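Local atomic coordinates of dally-like, isoform A (PDB entry 6XTZ), a protein that binds Wnt and Hedgehog proteins, probably as a cell-surface proteoglycan of the glypican family, and shields the lipid of Wnt so that it can signal at a distance. Residues Q152-V157 and E302-F307. The protein carries 5 engineered substitutions. Residues are numbered along the deposited sequence; the frame is centred on the assembly and turned at random.
Sequences QKMFTV and EAIMNF
Met154 on helix 139-158 and Phe307 on helix 296-322 are the nearest backbone neighbours, their CA atoms 9.1 Å apart, a spacing bridged largely by side chains. Both residues direct their CB toward the opposite helix. Phe307, its ring swung anti to the backbone N (chi1 -170°), reaches across the gap and offers one face to Met154. CG of Met154 lies over that face, 3.8 Å from the centroid of the Phe307 ring and shifted toward its CZ end, which makes a CH-pi contact. The ring end also comes close to the main chain, with CZ of Phe307 3.5 Å from O of Met154. A bend at chi2 (65°) places SD of Met154 above the same face, farther from the ring than CG, a Met-aromatic contact at a distance, 5.1 Å from the centroid. Here, in the all-helical glypican core, the pairing joins two helices far apart in sequence near one end of the elongated molecule. With an alanine in place of Phe307, the CG methylene of Met154 is likely to lose the ring face it lies on, leaving the thioether less restrained. Farther out, the methyl CE of Met154 touches CD1 of Ile304 at 3.9 Å, the two side chains crossing nearly at right angles. Beside them, the loop residues Pro181 and Phe182 pack against Phe307 and Met154 respectively.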
loop_
_atom_site.group_PDB
_atom_site.type_symbol
_atom_site.label_atom_id
_atom_site.label_comp_id
_atom_site.label_asym_id
_atom_site.label_seq_id
_atom_site.Cartn_x
_atom_site.Cartn_y
_atom_site.Cartn_z
ATOM N N GLN A 152 40.926 1.835 -13.229
ATOM C CA GLN A 152 42.017 2.739 -13.576
ATOM C C GLN A 152 43.106 2.720 -12.511
ATOM O O GLN A 152 44.297 2.617 -12.828
ATOM C CB GLN A 152 41.479 4.156 -13.770
ATOM C CG GLN A 152 40.439 4.283 -14.867
ATOM C CD GLN A 152 39.935 5.702 -15.027
ATOM O OE1 GLN A 152 40.720 6.646 -15.123
ATOM N NE2 GLN A 152 38.618 5.863 -15.048
ATOM N N LYS A 153 42.715 2.824 -11.238
ATOM C CA LYS A 153 43.700 2.824 -10.160
ATOM C C LYS A 153 44.426 1.488 -10.071
ATOM O O LYS A 153 45.634 1.446 -9.810
ATOM C CB LYS A 153 43.024 3.160 -8.832
ATOM C CG LYS A 153 42.742 4.638 -8.653
ATOM C CD LYS A 153 41.950 4.909 -7.388
ATOM C CE LYS A 153 42.037 6.374 -7.009
ATOM N NZ LYS A 153 41.791 7.262 -8.175
ATOM N N MET A 154 43.708 0.384 -10.288
ATOM C CA MET A 154 44.345 -0.926 -10.269
ATOM C C MET A 154 45.331 -1.099 -11.416
ATOM O O MET A 154 46.219 -1.953 -11.332
ATOM C CB MET A 154 43.286 -2.027 -10.321
ATOM C CG MET A 154 43.661 -3.280 -9.550
ATOM S SD MET A 154 43.790 -2.978 -7.777
ATOM C CE MET A 154 44.295 -4.598 -7.201
ATOM N N PHE A 155 45.195 -0.304 -12.478
ATOM C CA PHE A 155 46.122 -0.375 -13.601
ATOM C C PHE A 155 47.382 0.448 -13.355
ATOM O O PHE A 155 48.454 0.095 -13.859
ATOM C CB PHE A 155 45.422 0.088 -14.878
ATOM C CG PHE A 155 46.354 0.347 -16.027
ATOM C CD1 PHE A 155 46.894 -0.704 -16.750
ATOM C CD2 PHE A 155 46.679 1.643 -16.391
ATOM C CE1 PHE A 155 47.749 -0.465 -17.810
ATOM C CE2 PHE A 155 47.532 1.887 -17.449
ATOM C CZ PHE A 155 48.069 0.832 -18.159
ATOM N N THR A 156 47.277 1.533 -12.586
ATOM C CA THR A 156 48.447 2.363 -12.316
ATOM C C THR A 156 49.433 1.652 -11.399
ATOM O O THR A 156 50.630 1.579 -11.695
ATOM C CB THR A 156 48.017 3.699 -11.709
ATOM O OG1 THR A 156 46.967 3.480 -10.755
ATOM C CG2 THR A 156 47.541 4.650 -12.799
ATOM N N VAL A 157 48.949 1.117 -10.275
ATOM C CA VAL A 157 49.854 0.519 -9.303
ATOM C C VAL A 157 50.377 -0.827 -9.775
ATOM O O VAL A 157 51.446 -1.264 -9.333
ATOM C CB VAL A 157 49.164 0.395 -7.937
ATOM C CG1 VAL A 157 48.837 1.767 -7.415
ATOM C CG2 VAL A 157 47.910 -0.460 -8.048
ATOM N N GLU A 302 38.104 -13.268 -4.841
ATOM C CA GLU A 302 37.925 -13.750 -6.206
ATOM C C GLU A 302 38.315 -12.680 -7.219
ATOM O O GLU A 302 38.873 -12.993 -8.277
ATOM C CB GLU A 302 36.480 -14.198 -6.427
ATOM C CG GLU A 302 36.225 -14.775 -7.812
ATOM C CD GLU A 302 34.784 -15.193 -8.017
ATOM O OE1 GLU A 302 33.969 -15.005 -7.089
ATOM O OE2 GLU A 302 34.465 -15.711 -9.108
ATOM N N ALA A 303 38.035 -11.412 -6.911
ATOM C CA ALA A 303 38.433 -10.332 -7.806
ATOM C C ALA A 303 39.950 -10.222 -7.897
ATOM O O ALA A 303 40.498 -10.006 -8.984
ATOM C CB ALA A 303 37.824 -9.010 -7.339
ATOM N N ILE A 304 40.645 -10.371 -6.766
ATOM C CA ILE A 304 42.103 -10.322 -6.778
ATOM C C ILE A 304 42.672 -11.538 -7.499
ATOM O O ILE A 304 43.639 -11.429 -8.263
ATOM C CB ILE A 304 42.643 -10.206 -5.341
ATOM C CG1 ILE A 304 42.156 -8.910 -4.691
ATOM C CG2 ILE A 304 44.164 -10.269 -5.329
ATOM C CD1 ILE A 304 42.578 -7.662 -5.432
ATOM N N MET A 305 42.082 -12.714 -7.269
ATOM C CA MET A 305 42.509 -13.915 -7.980
ATOM C C MET A 305 42.328 -13.760 -9.485
ATOM O O MET A 305 43.182 -14.189 -10.270
ATOM C CB MET A 305 41.733 -15.126 -7.460
ATOM C CG MET A 305 41.657 -16.300 -8.424
ATOM S SD MET A 305 40.606 -17.624 -7.793
ATOM C CE MET A 305 40.224 -18.513 -9.300
ATOM N N ASN A 306 41.223 -13.139 -9.908
ATOM C CA ASN A 306 41.009 -12.908 -11.333
ATOM C C ASN A 306 41.956 -11.849 -11.880
ATOM O O ASN A 306 42.327 -11.900 -13.058
ATOM C CB ASN A 306 39.557 -12.500 -11.593
ATOM C CG ASN A 306 38.570 -13.600 -11.256
ATOM O OD1 ASN A 306 38.899 -14.785 -11.310
ATOM N ND2 ASN A 306 37.349 -13.211 -10.907
ATOM N N PHE A 307 42.354 -10.884 -11.050
ATOM C CA PHE A 307 43.270 -9.846 -11.502
ATOM C C PHE A 307 44.710 -10.332 -11.583
ATOM O O PHE A 307 45.497 -9.766 -12.346
ATOM C CB PHE A 307 43.188 -8.627 -10.579
ATOM C CG PHE A 307 43.918 -7.423 -11.101
ATOM C CD1 PHE A 307 43.340 -6.608 -12.060
ATOM C CD2 PHE A 307 45.182 -7.104 -10.633
ATOM C CE1 PHE A 307 44.008 -5.501 -12.545
ATOM C CE2 PHE A 307 45.856 -5.996 -11.115
ATOM C CZ PHE A 307 45.267 -5.194 -12.072
#